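PDB 6E57: surface glycan binding protein B from Bacteroides ovatus, which binds mixed-linkage beta-glucan at the cell surface, probably capturing cereal glucan chains for uptake by this gut bacterium. Local coordinates for residues V201-D204 with N208-G211; V352-E357 with H363-A368. All blocks are in the same frame, centred on the assembly; numbering follows the deposited sequence.

Both contacts join strands that run antiparallel and follow each other in the chain, yet they sit about 48 Å apart between centres and do not touch. Interaction 1 is a surface contact inside one sheet: segments 201-203 and 209-211, their axes 4.5 Å apart at the closest, belong to a hairpin held by backbone hydrogen bonds and by polar side chains at its turn end. Interaction 2 is partly buried and runs between sheets: the axes of segments 352-356 and 364-368 stay 9.9 Å apart, and their side chains, mostly apolar, meet in the gap through sulfur-aromatic, CH-pi and aliphatic contacts. Only interaction 2 belongs to the part of the chain carrying the glycan, about 12 Å from the M365 side chain.

Interaction 1 of 2, residues V201-D204 with N208-G211; sequences VLQD and NQYG
L202 and Y210 form a hydrogen-bonded antiparallel pair, with L202 N giving to Y210 O at 2.8 Å and Y210 N returning a bond to L202 O, while the two strand directions differ by 151°. This is the turn end of a beta hairpin, strands 196-203 and 209-217, and the two bonds are followed toward the turn by D204 N to N208 O. The non-hydrogen-bonded pairs V201-G211 and Q203-Q209 flank the L202-Y210 pair.

Q203 and Q209 leave the same face of the sheet and run side by side in the same direction. With CG of Q203 anti to its N (chi1 177°) and both chains extended beyond CG, the two amides reach the same level. Q209 NE2 then gives a nearly straight bond to Q203 OE1 at 3.0 Å; the acceptor lies in the amide plane of Q209, and the two amides are nearly coplanar. The bond links the amide ends of two partly exposed side chains. V201 CG1 packs beside the base of Q209, 3.7 Å from its CB, and L165 of the adjoining strand 163-166 touches both glutamines.

The other face carries L202, buried against L158 and I164, and the Y210 ring, which also touches D133 and P134. Beyond the strand end, the D204 carboxylate approaches the edge of that ring, its plane turned 72° from the ring plane. D204 OD2 accepts from two side chains of the opposite segment, so the aspartate ties the start of the turn to the returning strand: N208 ND2 bonds it weakly at 3.5 Å, whereas Y210 OH, its hydroxyl donor, lies 3.2 Å from D204 OD2 and meets it from above the carboxylate plane.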
loop_
_atom_site.group_PDB
_atom_site.type_symbol
_atom_site.label_atom_id
_atom_site.label_comp_id
_atom_site.label_asym_id
_atom_site.label_seq_id
_atom_site.Cartn_x
_atom_site.Cartn_y
_atom_site.Cartn_z
ATOM N N VAL A 201 -16.308 -13.010 2.937
ATOM C CA VAL A 201 -16.183 -14.388 3.378
ATOM C C VAL A 201 -16.099 -15.278 2.131
ATOM O O VAL A 201 -16.871 -15.097 1.189
ATOM C CB VAL A 201 -17.366 -14.775 4.287
ATOM C CG1 VAL A 201 -17.419 -16.271 4.561
ATOM C CG2 VAL A 201 -17.348 -13.992 5.591
ATOM N N LEU A 202 -15.149 -16.223 2.141
ATOM C CA LEU A 202 -14.955 -17.194 1.064
ATOM C C LEU A 202 -15.693 -18.485 1.426
ATOM O O LEU A 202 -15.542 -18.978 2.537
ATOM C CB LEU A 202 -13.459 -17.467 0.894
ATOM C CG LEU A 202 -12.562 -16.236 0.788
ATOM C CD1 LEU A 202 -11.102 -16.647 0.678
ATOM C CD2 LEU A 202 -12.968 -15.365 -0.392
ATOM N N GLN A 203 -16.460 -19.031 0.475
ATOM C CA GLN A 203 -17.291 -20.220 0.709
ATOM C C GLN A 203 -16.820 -21.380 -0.181
ATOM O O GLN A 203 -16.531 -21.190 -1.359
ATOM C CB GLN A 203 -18.765 -19.891 0.464
ATOM C CG GLN A 203 -19.698 -21.086 0.624
ATOM C CD GLN A 203 -21.120 -20.677 0.923
ATOM O OE1 GLN A 203 -21.401 -20.023 1.926
ATOM N NE2 GLN A 203 -22.034 -21.069 0.050
ATOM N N ASP A 204 -16.769 -22.580 0.415
ATOM C CA ASP A 204 -16.419 -23.843 -0.256
ATOM C C ASP A 204 -17.625 -24.384 -1.031
ATOM O O ASP A 204 -18.739 -23.874 -0.909
ATOM C CB ASP A 204 -15.991 -24.914 0.756
ATOM C CG ASP A 204 -14.493 -25.042 0.961
ATOM O OD1 ASP A 204 -13.734 -24.545 0.103
ATOM O OD2 ASP A 204 -14.101 -25.653 1.975
ATOM N N ASN A 208 -18.311 -24.720 3.752
ATOM C CA ASN A 208 -17.416 -24.143 4.756
ATOM C C ASN A 208 -17.090 -22.692 4.384
ATOM O O ASN A 208 -16.997 -22.351 3.203
ATOM C CB ASN A 208 -16.122 -24.946 4.898
ATOM C CG ASN A 208 -16.363 -26.391 5.270
ATOM O OD1 ASN A 208 -17.166 -26.686 6.152
ATOM N ND2 ASN A 208 -15.675 -27.299 4.600
ATOM N N GLN A 209 -16.894 -21.858 5.414
ATOM C CA GLN A 209 -16.679 -20.425 5.250
ATOM C C GLN A 209 -15.345 -20.024 5.895
ATOM O O GLN A 209 -14.957 -20.566 6.927
ATOM C CB GLN A 209 -17.864 -19.667 5.845
ATOM C CG GLN A 209 -19.176 -19.988 5.144
ATOM C CD GLN A 209 -20.288 -19.055 5.548
ATOM O OE1 GLN A 209 -20.311 -18.528 6.660
ATOM N NE2 GLN A 209 -21.227 -18.850 4.639
ATOM N N TYR A 210 -14.652 -19.076 5.252
ATOM C CA TYR A 210 -13.341 -18.599 5.677
ATOM C C TYR A 210 -13.284 -17.077 5.516
ATOM O O TYR A 210 -13.841 -16.532 4.563
ATOM C CB TYR A 210 -12.232 -19.251 4.851
ATOM C CG TYR A 210 -12.291 -20.755 4.782
ATOM C CD1 TYR A 210 -13.026 -21.396 3.797
ATOM C CD2 TYR A 210 -11.612 -21.541 5.699
ATOM C CE1 TYR A 210 -13.086 -22.779 3.723
ATOM C CE2 TYR A 210 -11.659 -22.925 5.639
ATOM C CZ TYR A 210 -12.398 -23.545 4.647
ATOM O OH TYR A 210 -12.450 -24.907 4.580
ATOM N N GLY A 211 -12.593 -16.413 6.446
ATOM C CA GLY A 211 -12.479 -14.958 6.455
ATOM C C GLY A 211 -11.448 -14.469 5.453
ATOM O O GLY A 211 -10.434 -15.134 5.228
#

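Interaction 2 of 2, residues V352-E357 with H363-A368; sequences VVYSIE and HKMQLA. With EDO (1,2-ethanediol), chain I.
M365 lays its sulfur over one face of the Y354 ring, with SD 4.0 Å from the ring centroid and 19° off the normal. The offset is toward the rim, where Y354 CD1 is the nearest ring atom at 3.8 Å, and the two side chains cross at about a right angle. In this Met-aromatic contact the first two torsions of the methionine bring the sulfur over the ring, and the bend at chi3 (-66°) then directs M365 CE to V352 CG1, 4.2 Å away. F381 meets the Y354 ring edge-to-face and also touches M365, while M379 and Y412 add to the packing around both.

Farther along, V352 and L367 reach for each other tip to tip, V352 CG2 to L367 CD2, and C407 of strand 405-409 touches both.

Strand 349-356 bonds to 385-390 and 412-419, whereas 364-369 lies between 379-380 and 405-409 in a separate three-stranded antiparallel sheet. Segments 352-356 and 364-368, their axes 9.9 Å apart at the closest, face each other across a beta-sandwich-like core, and V352, Y354 and I356 alternate inward to meet L367, M365 and H363.

At the loop end, I356 CG2 sits over the centre of the H363 imidazole, 4.1 Å from its centroid and 9° off the normal, a CH-pi contact. E357 O lies at the ring's edge, in its plane, 3.3 Å from H363 CE1. The ring's polar anchor is H363 ND1, hydrogen-bonded to G411 O. With an alanine here, I356 CG2 would probably lose the flat surface it packs on and G411 O its hydrogen-bond donor. On the far side of strand 364-368, Q366 NE2 bonds A376 O and reaches weakly to O1 of a 1,2-ethanediol, probably from the crystallisation liquor.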
loop_
_atom_site.group_PDB
_atom_site.type_symbol
_atom_site.label_atom_id
_atom_site.label_comp_id
_atom_site.label_asym_id
_atom_site.label_seq_id
_atom_site.Cartn_x
_atom_site.Cartn_y
_atom_site.Cartn_z
ATOM N N VAL A 352 20.024 5.614 -15.338
ATOM C CA VAL A 352 20.710 5.028 -16.483
ATOM C C VAL A 352 19.723 4.116 -17.218
ATOM O O VAL A 352 19.294 3.103 -16.657
ATOM C CB VAL A 352 21.962 4.241 -16.053
ATOM C CG1 VAL A 352 22.692 3.656 -17.254
ATOM C CG2 VAL A 352 22.904 5.090 -15.215
ATOM N N VAL A 353 19.364 4.492 -18.454
ATOM C CA VAL A 353 18.543 3.658 -19.331
ATOM C C VAL A 353 19.477 2.709 -20.089
ATOM O O VAL A 353 20.355 3.159 -20.823
ATOM C CB VAL A 353 17.690 4.496 -20.305
ATOM C CG1 VAL A 353 16.805 3.620 -21.185
ATOM C CG2 VAL A 353 16.853 5.537 -19.576
ATOM N N TYR A 354 19.261 1.402 -19.907
ATOM C CA TYR A 354 20.138 0.364 -20.442
ATOM C C TYR A 354 19.311 -0.596 -21.303
ATOM O O TYR A 354 18.119 -0.757 -21.080
ATOM C CB TYR A 354 20.852 -0.376 -19.306
ATOM C CG TYR A 354 19.928 -1.086 -18.347
ATOM C CD1 TYR A 354 19.392 -0.431 -17.248
ATOM C CD2 TYR A 354 19.575 -2.412 -18.541
ATOM C CE1 TYR A 354 18.528 -1.072 -16.374
ATOM C CE2 TYR A 354 18.721 -3.070 -17.671
ATOM C CZ TYR A 354 18.193 -2.397 -16.585
ATOM O OH TYR A 354 17.351 -3.045 -15.731
ATOM N N SER A 355 19.960 -1.219 -22.290
ATOM C CA SER A 355 19.336 -2.252 -23.101
ATOM C C SER A 355 20.296 -3.437 -23.247
ATOM O O SER A 355 21.508 -3.280 -23.161
ATOM C CB SER A 355 18.891 -1.719 -24.443
ATOM O OG SER A 355 19.983 -1.181 -25.172
ATOM N N ILE A 356 19.721 -4.625 -23.451
ATOM C CA ILE A 356 20.491 -5.847 -23.560
ATOM C C ILE A 356 21.096 -5.934 -24.965
ATOM O O ILE A 356 20.608 -5.301 -25.910
ATOM C CB ILE A 356 19.631 -7.086 -23.232
ATOM C CG1 ILE A 356 18.483 -7.290 -24.223
ATOM C CG2 ILE A 356 19.125 -7.025 -21.799
ATOM C CD1 ILE A 356 17.864 -8.666 -24.165
ATOM N N GLU A 357 22.181 -6.708 -25.064
ATOM C CA GLU A 357 22.662 -7.263 -26.314
ATOM C C GLU A 357 22.144 -8.696 -26.406
ATOM O O GLU A 357 22.621 -9.563 -25.683
ATOM C CB GLU A 357 24.190 -7.221 -26.371
ATOM C CG GLU A 357 24.772 -7.908 -27.597
ATOM C CD GLU A 357 24.060 -7.580 -28.899
ATOM O OE1 GLU A 357 24.083 -6.399 -29.298
ATOM O OE2 GLU A 357 23.465 -8.502 -29.496
ATOM N N HIS A 363 23.907 -10.815 -18.811
ATOM C CA HIS A 363 23.822 -9.356 -18.682
ATOM C C HIS A 363 23.973 -8.937 -17.212
ATOM O O HIS A 363 23.091 -9.212 -16.388
ATOM C CB HIS A 363 22.509 -8.837 -19.284
ATOM C CG HIS A 363 22.040 -9.620 -20.463
ATOM N ND1 HIS A 363 22.510 -9.387 -21.735
ATOM C CD2 HIS A 363 21.159 -10.636 -20.564
ATOM C CE1 HIS A 363 21.936 -10.225 -22.572
ATOM N NE2 HIS A 363 21.103 -11.000 -21.881
ATOM N N LYS A 364 25.091 -8.260 -16.910
ATOM C CA LYS A 364 25.372 -7.697 -15.592
ATOM C C LYS A 364 25.871 -6.255 -15.747
ATOM O O LYS A 364 26.687 -5.979 -16.626
ATOM C CB LYS A 364 26.427 -8.533 -14.864
ATOM C CG LYS A 364 25.931 -9.846 -14.281
ATOM C CD LYS A 364 26.817 -10.380 -13.174
ATOM C CE LYS A 364 26.289 -11.652 -12.541
ATOM N NZ LYS A 364 26.340 -12.803 -13.475
ATOM N N MET A 365 25.385 -5.356 -14.877
ATOM C CA MET A 365 25.845 -3.965 -14.820
ATOM C C MET A 365 26.068 -3.545 -13.362
ATOM O O MET A 365 25.507 -4.137 -12.439
ATOM C CB MET A 365 24.838 -3.009 -15.469
ATOM C CG MET A 365 23.597 -2.752 -14.628
ATOM S SD MET A 365 22.446 -1.582 -15.398
ATOM C CE MET A 365 23.422 -0.079 -15.376
ATOM N N GLN A 366 26.893 -2.509 -13.182
ATOM C CA GLN A 366 27.100 -1.854 -11.890
ATOM C C GLN A 366 27.528 -0.401 -12.136
ATOM O O GLN A 366 28.345 -0.129 -13.016
ATOM C CB GLN A 366 28.148 -2.601 -11.058
ATOM C CG GLN A 366 28.260 -2.099 -9.621
ATOM C CD GLN A 366 29.376 -2.742 -8.831
ATOM O OE1 GLN A 366 30.415 -3.111 -9.370
ATOM N NE2 GLN A 366 29.174 -2.861 -7.529
ATOM N N LEU A 367 26.952 0.524 -11.362
ATOM C CA LEU A 367 27.407 1.912 -11.324
ATOM C C LEU A 367 28.587 1.994 -10.354
ATOM O O LEU A 367 28.508 1.476 -9.245
ATOM C CB LEU A 367 26.264 2.826 -10.875
ATOM C CG LEU A 367 25.308 3.279 -11.975
ATOM C CD1 LEU A 367 24.617 2.094 -12.624
ATOM C CD2 LEU A 367 24.285 4.260 -11.421
ATOM N N ALA A 368 29.672 2.642 -10.788
ATOM C CA ALA A 368 30.906 2.672 -10.022
ATOM C C ALA A 368 31.666 3.974 -10.275
ATOM O O ALA A 368 31.319 4.755 -11.163
ATOM C CB ALA A 368 31.754 1.477 -10.376
HETATM C C1 EDO I . 31.675 -4.493 -4.976
HETATM O O1 EDO I . 30.339 -4.120 -4.609
HETATM C C2 EDO I . 32.343 -3.356 -5.749
HETATM O O2 EDO I . 33.045 -2.476 -4.856
#